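Local coordinates for protein salicylate carboxymethyltransferase (Clarkia breweri, PDB 1M6E) that methylates the carboxyl group of the plant hormone salicylic acid, using S-adenosyl-L-methionine as methyl donor, to give the volatile ester methyl salicylate, at residues Thr50-Ile55 with Thr139-His144; Lys75-Leu80 with Pro90-Phe95; Glu300-Ala305 with Arg331-Ile336. All coordinates share one frame; numbering follows the deposited sequence.

Contact 1. Residues Thr50-Ile55 with Thr139-His144; sequences TTRLAI and TLHFIH
T139 comes up to R52 with its carbonyl: T139 O sits at the edge of the guanidinium, near its plane and 3.2 Å from R52 NH2, though the angle is too poor for a hydrogen bond. R52 NE is bonded to Q93 OE1 instead, and T139 OG1 is hydrogen-bonded to P136 O. L140 adds little beyond its CG, 3.9 Å from A54 O. H141 does most of the work. Its imidazole turns its edge to L53 CA and A54 N; H141 CD2 is 3.3 Å from L53 CA, while H141 NE2 reaches 2.6 Å from R52 O. The same NE2 also lies over one face of the R52 guanidinium, toward its rim. L53 CD1, set by chi2 (60°), lies 4.1 Å from H141 CD2. Here both segments lead into the Rossmann-fold sheet, where strands 52-58 and 143-146 run parallel as neighbours; R52-I55 and T139-F142 still run 58° apart. At F142 the carbonyl takes a CA-H...O contact from I55 CA, 3.3 Å from F142 O. The F142 and I55 side chains lie side by side, pointing the same way, with I55 CG2 3.9 Å from F142 CD2 and oblique to the ring. F142 also packs on A39 and I40 of helix 33-44 and on V206 of strand 204-211.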
loop_
_atom_site.group_PDB
_atom_site.type_symbol
_atom_site.label_atom_id
_atom_site.label_comp_id
_atom_site.label_asym_id
_atom_site.label_seq_id
_atom_site.Cartn_x
_atom_site.Cartn_y
_atom_site.Cartn_z
ATOM N N THR A 50 15.421 18.491 10.815
ATOM C CA THR A 50 15.432 19.760 10.136
ATOM C C THR A 50 14.224 19.899 9.229
ATOM O O THR A 50 13.095 20.029 9.691
ATOM C CB THR A 50 16.703 19.895 9.304
ATOM O OG1 THR A 50 17.832 19.670 10.151
ATOM C CG2 THR A 50 16.801 21.284 8.687
ATOM N N THR A 51 14.462 19.858 7.929
ATOM C CA THR A 51 13.397 20.009 6.965
ATOM C C THR A 51 12.534 18.764 6.742
ATOM O O THR A 51 11.466 18.857 6.126
ATOM C CB THR A 51 13.996 20.491 5.650
ATOM O OG1 THR A 51 14.850 19.483 5.096
ATOM C CG2 THR A 51 14.833 21.708 5.923
ATOM N N ARG A 52 12.976 17.612 7.261
ATOM C CA ARG A 52 12.238 16.353 7.097
ATOM C C ARG A 52 12.142 15.513 8.343
ATOM O O ARG A 52 13.148 15.156 8.936
ATOM C CB ARG A 52 12.888 15.495 6.023
ATOM C CG ARG A 52 11.912 14.627 5.254
ATOM C CD ARG A 52 12.620 13.810 4.171
ATOM N NE ARG A 52 13.016 12.488 4.659
ATOM C CZ ARG A 52 14.238 12.146 5.069
ATOM N NH1 ARG A 52 15.246 13.021 5.058
ATOM N NH2 ARG A 52 14.439 10.912 5.517
ATOM N N LEU A 53 10.931 15.216 8.759
ATOM C CA LEU A 53 10.746 14.363 9.909
ATOM C C LEU A 53 10.167 13.112 9.250
ATOM O O LEU A 53 9.366 13.216 8.325
ATOM C CB LEU A 53 9.760 14.991 10.896
ATOM C CG LEU A 53 9.235 14.120 12.052
ATOM C CD1 LEU A 53 10.360 13.639 12.940
ATOM C CD2 LEU A 53 8.265 14.919 12.875
ATOM N N ALA A 54 10.583 11.934 9.697
ATOM C CA ALA A 54 10.103 10.692 9.103
ATOM C C ALA A 54 9.632 9.661 10.119
ATOM O O ALA A 54 10.376 8.786 10.530
ATOM C CB ALA A 54 11.191 10.102 8.222
ATOM N N ILE A 55 8.378 9.774 10.514
ATOM C CA ILE A 55 7.771 8.868 11.464
ATOM C C ILE A 55 7.347 7.607 10.726
ATOM O O ILE A 55 6.979 7.678 9.553
ATOM C CB ILE A 55 6.538 9.526 12.065
ATOM C CG1 ILE A 55 6.916 10.917 12.569
ATOM C CG2 ILE A 55 5.961 8.661 13.172
ATOM C CD1 ILE A 55 5.792 11.645 13.294
ATOM N N THR A 139 17.493 6.454 7.719
ATOM C CA THR A 139 16.360 6.985 6.963
ATOM C C THR A 139 15.322 7.520 7.936
ATOM O O THR A 139 14.583 8.452 7.618
ATOM C CB THR A 139 15.665 5.837 6.119
ATOM O OG1 THR A 139 16.596 5.296 5.175
ATOM C CG2 THR A 139 14.421 6.344 5.364
ATOM N N LEU A 140 15.299 6.954 9.134
ATOM C CA LEU A 140 14.274 7.297 10.098
ATOM C C LEU A 140 14.546 8.043 11.392
ATOM O O LEU A 140 15.469 7.689 12.119
ATOM C CB LEU A 140 13.543 6.004 10.463
ATOM C CG LEU A 140 12.362 5.550 9.613
ATOM C CD1 LEU A 140 12.627 5.731 8.133
ATOM C CD2 LEU A 140 12.073 4.109 9.950
ATOM N N HIS A 141 13.712 9.058 11.668
ATOM C CA HIS A 141 13.733 9.805 12.934
ATOM C C HIS A 141 12.364 9.457 13.488
ATOM O O HIS A 141 11.360 9.994 13.033
ATOM C CB HIS A 141 13.728 11.331 12.790
ATOM C CG HIS A 141 14.122 11.849 11.449
ATOM N ND1 HIS A 141 15.416 11.816 10.985
ATOM C CD2 HIS A 141 13.400 12.485 10.499
ATOM C CE1 HIS A 141 15.477 12.408 9.804
ATOM N NE2 HIS A 141 14.266 12.824 9.486
ATOM N N PHE A 142 12.289 8.545 14.435
ATOM C CA PHE A 142 11.001 8.145 15.052
ATOM C C PHE A 142 10.235 6.970 14.502
ATOM O O PHE A 142 9.703 7.000 13.392
ATOM C CB PHE A 142 9.974 9.295 15.183
ATOM C CG PHE A 142 9.078 9.135 16.394
ATOM C CD1 PHE A 142 9.374 9.787 17.590
ATOM C CD2 PHE A 142 8.047 8.198 16.395
ATOM C CE1 PHE A 142 8.666 9.500 18.776
ATOM C CE2 PHE A 142 7.337 7.903 17.562
ATOM C CZ PHE A 142 7.652 8.556 18.756
ATOM N N ILE A 143 10.122 5.973 15.366
ATOM C CA ILE A 143 9.435 4.728 15.096
ATOM C C ILE A 143 8.372 4.410 16.158
ATOM O O ILE A 143 8.704 4.123 17.301
ATOM C CB ILE A 143 10.440 3.584 15.093
ATOM C CG1 ILE A 143 11.245 3.606 13.815
ATOM C CG2 ILE A 143 9.755 2.301 15.288
ATOM C CD1 ILE A 143 12.292 2.532 13.766
ATOM N N HIS A 144 7.098 4.436 15.785
ATOM C CA HIS A 144 6.078 4.098 16.759
ATOM C C HIS A 144 5.674 2.611 16.661
ATOM O O HIS A 144 5.900 2.009 15.638
ATOM C CB HIS A 144 4.834 4.979 16.579
ATOM C CG HIS A 144 3.762 4.640 17.553
ATOM N ND1 HIS A 144 2.697 3.826 17.226
ATOM C CD2 HIS A 144 3.720 4.789 18.898
ATOM C CE1 HIS A 144 2.053 3.479 18.328
ATOM N NE2 HIS A 144 2.657 4.046 19.357
#

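Contact 2. Residues Lys75-Leu80 with Pro90-Phe95; sequences KTVEEL and PEYQIF
V77 meets Y92 tip to tip, presenting its CB and CG1 to the outer end of the phenol. Its CG1 is anti to the backbone N (chi1 173°), and from there it lies 4.1 Å from Y92 CE2; V77 CB, equally 4.1 Å from Y92 CE2, comes in at the ring edge, near the ring plane. The valine keeps a looser apolar contact with P90, just ahead of strand 91-98, V77 CG1 to P90 CD at 4.4 Å. One residue on, E78 supplies the polar half. Y92 OH donates a hydrogen bond to E78 OE2, modelled at 2.3 Å, a length that is doubtful because OE2 also crowds another atom of the model. The E78 chain bends at chi2 (-61°), which swings CD back across the phenol end, and the carboxylate stands nearly upright to the ring, their planes 86° apart, with OE2 at the ring edge. The other oxygen, OE1, is hydrogen-bonded to S89 OG, in the loop leading into the strand. P90 CG covers one face of the Y92 ring, toward its rim. The whole contact belongs to the beta-alpha-beta unit of strand 52-58, helix 74-82 and strand 91-98: V77, P90 and Y92 all touch L53 on the first strand, V77 also packs on I40 and Y44 of helix 33-44, and Y92 lies against I74 at the start of the crossover helix 74-82.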
loop_
_atom_site.group_PDB
_atom_site.type_symbol
_atom_site.label_atom_id
_atom_site.label_comp_id
_atom_site.label_asym_id
_atom_site.label_seq_id
_atom_site.Cartn_x
_atom_site.Cartn_y
_atom_site.Cartn_z
ATOM N N LYS A 75 1.077 16.243 15.200
ATOM C CA LYS A 75 0.329 17.243 15.932
ATOM C C LYS A 75 1.361 17.960 16.795
ATOM O O LYS A 75 1.820 19.063 16.471
ATOM C CB LYS A 75 -0.689 16.578 16.843
ATOM C CG LYS A 75 -1.753 17.527 17.322
ATOM C CD LYS A 75 -2.819 17.713 16.250
ATOM C CE LYS A 75 -3.701 16.467 16.129
ATOM N NZ LYS A 75 -4.641 16.534 14.972
ATOM N N THR A 76 1.722 17.297 17.893
ATOM C CA THR A 76 2.702 17.782 18.856
ATOM C C THR A 76 3.844 18.564 18.250
ATOM O O THR A 76 4.170 19.626 18.737
ATOM C CB THR A 76 3.326 16.622 19.641
ATOM O OG1 THR A 76 2.329 15.988 20.445
ATOM C CG2 THR A 76 4.430 17.116 20.521
ATOM N N VAL A 77 4.475 18.020 17.211
ATOM C CA VAL A 77 5.605 18.686 16.557
ATOM C C VAL A 77 5.166 20.031 16.040
ATOM O O VAL A 77 5.849 21.023 16.238
ATOM C CB VAL A 77 6.175 17.872 15.365
ATOM C CG1 VAL A 77 7.238 18.700 14.600
ATOM C CG2 VAL A 77 6.777 16.571 15.875
ATOM N N GLU A 78 4.027 20.076 15.369
ATOM C CA GLU A 78 3.561 21.347 14.867
ATOM C C GLU A 78 3.397 22.343 16.031
ATOM O O GLU A 78 3.818 23.500 15.934
ATOM C CB GLU A 78 2.258 21.145 14.110
ATOM C CG GLU A 78 2.497 20.511 12.787
ATOM C CD GLU A 78 3.392 21.372 11.904
ATOM O OE1 GLU A 78 2.884 22.361 11.314
ATOM O OE2 GLU A 78 4.606 21.067 11.809
ATOM N N GLU A 79 2.823 21.878 17.139
ATOM C CA GLU A 79 2.600 22.736 18.303
ATOM C C GLU A 79 3.890 23.257 18.939
ATOM O O GLU A 79 3.862 24.200 19.704
ATOM C CB GLU A 79 1.736 21.994 19.333
ATOM C CG GLU A 79 1.411 22.773 20.600
ATOM C CD GLU A 79 0.211 22.182 21.344
ATOM O OE1 GLU A 79 0.017 22.475 22.555
ATOM O OE2 GLU A 79 -0.551 21.423 20.699
ATOM N N LEU A 80 5.013 22.630 18.629
ATOM C CA LEU A 80 6.301 23.077 19.142
ATOM C C LEU A 80 6.848 24.121 18.162
ATOM O O LEU A 80 7.153 25.242 18.534
ATOM C CB LEU A 80 7.295 21.923 19.209
ATOM C CG LEU A 80 7.140 20.891 20.300
ATOM C CD1 LEU A 80 7.988 19.660 19.968
ATOM C CD2 LEU A 80 7.578 21.507 21.601
ATOM N N PRO A 90 8.438 20.868 9.368
ATOM C CA PRO A 90 9.159 20.054 8.392
ATOM C C PRO A 90 8.069 19.393 7.580
ATOM O O PRO A 90 6.884 19.604 7.870
ATOM C CB PRO A 90 9.899 19.050 9.269
ATOM C CG PRO A 90 8.924 18.809 10.382
ATOM C CD PRO A 90 8.437 20.230 10.694
ATOM N N GLU A 91 8.446 18.628 6.559
ATOM C CA GLU A 91 7.462 17.879 5.777
ATOM C C GLU A 91 7.411 16.536 6.492
ATOM O O GLU A 91 8.456 15.995 6.874
ATOM C CB GLU A 91 7.933 17.671 4.342
ATOM C CG GLU A 91 7.763 18.884 3.474
ATOM C CD GLU A 91 8.332 18.696 2.080
ATOM O OE1 GLU A 91 9.551 18.421 1.969
ATOM O OE2 GLU A 91 7.562 18.837 1.099
ATOM N N TYR A 92 6.221 15.993 6.707
ATOM C CA TYR A 92 6.173 14.720 7.402
ATOM C C TYR A 92 6.139 13.585 6.414
ATOM O O TYR A 92 5.366 13.620 5.448
ATOM C CB TYR A 92 4.967 14.661 8.320
ATOM C CG TYR A 92 4.980 15.764 9.324
ATOM C CD1 TYR A 92 4.572 17.059 8.979
ATOM C CD2 TYR A 92 5.457 15.537 10.614
ATOM C CE1 TYR A 92 4.641 18.106 9.902
ATOM C CE2 TYR A 92 5.531 16.570 11.544
ATOM C CZ TYR A 92 5.123 17.849 11.184
ATOM O OH TYR A 92 5.213 18.848 12.121
ATOM N N GLN A 93 7.009 12.598 6.626
ATOM C CA GLN A 93 7.032 11.450 5.736
ATOM C C GLN A 93 6.748 10.188 6.500
ATOM O O GLN A 93 7.605 9.652 7.196
ATOM C CB GLN A 93 8.351 11.322 5.040
ATOM C CG GLN A 93 8.351 10.197 4.082
ATOM C CD GLN A 93 9.567 10.264 3.242
ATOM O OE1 GLN A 93 10.662 10.471 3.772
ATOM N NE2 GLN A 93 9.409 10.100 1.921
ATOM N N ILE A 94 5.523 9.710 6.326
ATOM C CA ILE A 94 5.018 8.551 7.022
ATOM C C ILE A 94 5.135 7.189 6.361
ATOM O O ILE A 94 4.913 7.019 5.163
ATOM C CB ILE A 94 3.578 8.791 7.362
ATOM C CG1 ILE A 94 3.467 10.112 8.099
ATOM C CG2 ILE A 94 3.042 7.636 8.171
ATOM C CD1 ILE A 94 2.051 10.399 8.519
ATOM N N PHE A 95 5.469 6.211 7.187
ATOM C CA PHE A 95 5.618 4.843 6.736
ATOM C C PHE A 95 4.762 3.893 7.550
ATOM O O PHE A 95 5.077 3.652 8.719
ATOM C CB PHE A 95 7.084 4.448 6.841
ATOM C CG PHE A 95 7.943 5.104 5.816
ATOM C CD1 PHE A 95 8.740 6.180 6.143
ATOM C CD2 PHE A 95 7.878 4.695 4.487
ATOM C CE1 PHE A 95 9.461 6.850 5.150
ATOM C CE2 PHE A 95 8.584 5.350 3.498
ATOM C CZ PHE A 95 9.373 6.428 3.825
#

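Contact 3. Residues Glu300-Ala305 with Arg331-Ile336; sequences EGYNVA and RYKLLI
The backbone O of E300, whose side chain meets I336, accepts a 2.9 Å hydrogen bond from V304 N, and this link folds the loop ahead of helix 303-320 onto its first residues. E300 itself carries on beyond CG in an extended chain and crosses I336 obliquely. Its OE1 lies 3.3 Å from I336 CG2, an apolar neighbour, while OE2 finds its polar partner outside the two segments, in a hydrogen bond to T345 OG1. Next along, G301 runs past the lysine, its CA 4.3 Å from K333 CG. Y302 and K333 lie side by side, pointing the same way. K333 CG, anti to the backbone N (chi1 173°), passes 3.7 Å from Y302 N; a bend at chi3 (-67°) then puts CE 3.9 Å from Y302 CD1, oblique to the ring. The ammonium turns back to its own helix for a weak hydrogen bond to F329 O. The setting is a helical hairpin: helices 303-320 and 322-341 follow each other in the chain, and the two segments run in roughly opposite senses, E300 beside I336 and A305 beside K333. M308 and V311, further along helix 303-320, line the salicylate pocket. On the buried side, A305 and V304 both point at the second helix. A305 CB sits 4.1 Å from K333 CA and 3.9 Å from I336 CD1, whereas V304 CG1, crossing the isoleucine obliquely, comes to 4.1 Å from I336 CD1. That same CD1 rests over the centre of the Y332 ring, one turn earlier in its own helix; Y332 OH is hydrogen-bonded to I225 O.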
loop_
_atom_site.group_PDB
_atom_site.type_symbol
_atom_site.label_atom_id
_atom_site.label_comp_id
_atom_site.label_asym_id
_atom_site.label_seq_id
_atom_site.Cartn_x
_atom_site.Cartn_y
_atom_site.Cartn_z
ATOM N N GLU A 300 -17.501 -8.015 28.104
ATOM C CA GLU A 300 -16.508 -8.994 27.686
ATOM C C GLU A 300 -17.247 -9.893 26.697
ATOM O O GLU A 300 -16.731 -10.312 25.646
ATOM C CB GLU A 300 -16.011 -9.812 28.890
ATOM C CG GLU A 300 -14.957 -9.137 29.768
ATOM C CD GLU A 300 -14.089 -10.166 30.469
ATOM O OE1 GLU A 300 -13.568 -11.057 29.774
ATOM O OE2 GLU A 300 -13.918 -10.098 31.700
ATOM N N GLY A 301 -18.484 -10.180 27.062
ATOM C CA GLY A 301 -19.304 -10.988 26.206
ATOM C C GLY A 301 -19.431 -10.215 24.925
ATOM O O GLY A 301 -20.005 -9.125 24.881
ATOM N N TYR A 302 -18.856 -10.769 23.879
ATOM C CA TYR A 302 -18.936 -10.124 22.606
ATOM C C TYR A 302 -17.762 -9.145 22.462
ATOM O O TYR A 302 -16.765 -9.458 21.811
ATOM C CB TYR A 302 -20.301 -9.421 22.485
ATOM C CG TYR A 302 -20.945 -9.577 21.141
ATOM C CD1 TYR A 302 -20.846 -10.780 20.445
ATOM C CD2 TYR A 302 -21.648 -8.525 20.555
ATOM C CE1 TYR A 302 -21.426 -10.945 19.191
ATOM C CE2 TYR A 302 -22.241 -8.669 19.299
ATOM C CZ TYR A 302 -22.126 -9.890 18.617
ATOM O OH TYR A 302 -22.713 -10.067 17.372
ATOM N N ASN A 303 -17.833 -7.989 23.100
ATOM C CA ASN A 303 -16.764 -7.032 22.928
ATOM C C ASN A 303 -15.338 -7.534 23.131
ATOM O O ASN A 303 -14.428 -7.086 22.446
ATOM C CB ASN A 303 -17.050 -5.802 23.771
ATOM C CG ASN A 303 -18.276 -5.025 23.271
ATOM O OD1 ASN A 303 -18.658 -4.007 23.858
ATOM N ND2 ASN A 303 -18.898 -5.502 22.181
ATOM N N VAL A 304 -15.107 -8.459 24.045
ATOM C CA VAL A 304 -13.742 -8.936 24.211
ATOM C C VAL A 304 -13.535 -10.110 23.262
ATOM O O VAL A 304 -12.404 -10.470 22.943
ATOM C CB VAL A 304 -13.445 -9.344 25.685
ATOM C CG1 VAL A 304 -12.110 -10.094 25.781
ATOM C CG2 VAL A 304 -13.380 -8.089 26.558
ATOM N N ALA A 305 -14.630 -10.701 22.796
ATOM C CA ALA A 305 -14.538 -11.810 21.845
ATOM C C ALA A 305 -14.358 -11.287 20.404
ATOM O O ALA A 305 -13.437 -11.722 19.705
ATOM C CB ALA A 305 -15.782 -12.700 21.928
ATOM N N ARG A 331 -18.768 -20.093 21.696
ATOM C CA ARG A 331 -18.332 -20.732 22.938
ATOM C C ARG A 331 -17.297 -19.912 23.658
ATOM O O ARG A 331 -17.409 -19.647 24.853
ATOM C CB ARG A 331 -17.748 -22.110 22.643
ATOM C CG ARG A 331 -18.664 -22.957 21.794
ATOM C CD ARG A 331 -18.275 -24.408 21.837
ATOM N NE ARG A 331 -19.262 -25.222 21.138
ATOM C CZ ARG A 331 -19.389 -26.534 21.295
ATOM N NH1 ARG A 331 -18.592 -27.189 22.132
ATOM N NH2 ARG A 331 -20.312 -27.194 20.616
ATOM N N TYR A 332 -16.267 -19.548 22.916
ATOM C CA TYR A 332 -15.199 -18.736 23.441
ATOM C C TYR A 332 -15.868 -17.531 24.095
ATOM O O TYR A 332 -15.500 -17.147 25.183
ATOM C CB TYR A 332 -14.281 -18.321 22.281
ATOM C CG TYR A 332 -13.074 -17.487 22.641
ATOM C CD1 TYR A 332 -12.384 -17.704 23.823
ATOM C CD2 TYR A 332 -12.642 -16.453 21.807
ATOM C CE1 TYR A 332 -11.304 -16.906 24.179
ATOM C CE2 TYR A 332 -11.559 -15.657 22.152
ATOM C CZ TYR A 332 -10.899 -15.887 23.346
ATOM O OH TYR A 332 -9.862 -15.075 23.749
ATOM N N LYS A 333 -16.882 -16.960 23.449
ATOM C CA LYS A 333 -17.599 -15.782 23.986
ATOM C C LYS A 333 -18.076 -15.981 25.429
ATOM O O LYS A 333 -17.757 -15.175 26.321
ATOM C CB LYS A 333 -18.809 -15.464 23.100
ATOM C CG LYS A 333 -19.723 -14.378 23.630
ATOM C CD LYS A 333 -21.168 -14.585 23.175
ATOM C CE LYS A 333 -21.369 -14.403 21.672
ATOM N NZ LYS A 333 -20.809 -15.483 20.786
ATOM N N LEU A 334 -18.854 -17.057 25.621
ATOM C CA LEU A 334 -19.418 -17.479 26.899
ATOM C C LEU A 334 -18.337 -17.713 27.966
ATOM O O LEU A 334 -18.442 -17.268 29.115
ATOM C CB LEU A 334 -20.214 -18.755 26.664
ATOM C CG LEU A 334 -21.676 -18.562 26.264
ATOM C CD1 LEU A 334 -21.915 -17.148 25.834
ATOM C CD2 LEU A 334 -22.057 -19.502 25.155
ATOM N N LEU A 335 -17.287 -18.415 27.590
ATOM C CA LEU A 335 -16.236 -18.683 28.532
ATOM C C LEU A 335 -15.671 -17.414 29.106
ATOM O O LEU A 335 -15.431 -17.357 30.297
ATOM C CB LEU A 335 -15.131 -19.494 27.868
ATOM C CG LEU A 335 -15.300 -21.012 27.840
ATOM C CD1 LEU A 335 -14.691 -21.547 29.122
ATOM C CD2 LEU A 335 -16.778 -21.418 27.689
ATOM N N ILE A 336 -15.438 -16.388 28.286
ATOM C CA ILE A 336 -14.875 -15.150 28.847
ATOM C C ILE A 336 -15.944 -14.426 29.644
ATOM O O ILE A 336 -15.653 -13.910 30.731
ATOM C CB ILE A 336 -14.267 -14.151 27.790
ATOM C CG1 ILE A 336 -14.383 -14.703 26.361
ATOM C CG2 ILE A 336 -12.797 -13.859 28.158
ATOM C CD1 ILE A 336 -13.938 -13.721 25.244
#

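Contacts 1 and 2 are close neighbours, their centres 9 Å apart, and along the chain contact 2 is nested inside the loop closed by contact 1. Strands 52-58 and 91-98 join them edge to edge in the sheet, with probable hydrogen bonds from Q93 N to L53 O (3.0 Å) and from E91 N to T51 O (3.1 Å). This corner also faces the second subunit, whose P136 packs on R52, E91 and Q93. Contact 3 lies across the chain's centre, about 40 Å from either by centres. In contact 1 the side chain of I55 is about 12 Å from bound S-adenosyl-L-homocysteine; in contact 3 that of V304 is about 8 Å from salicylate.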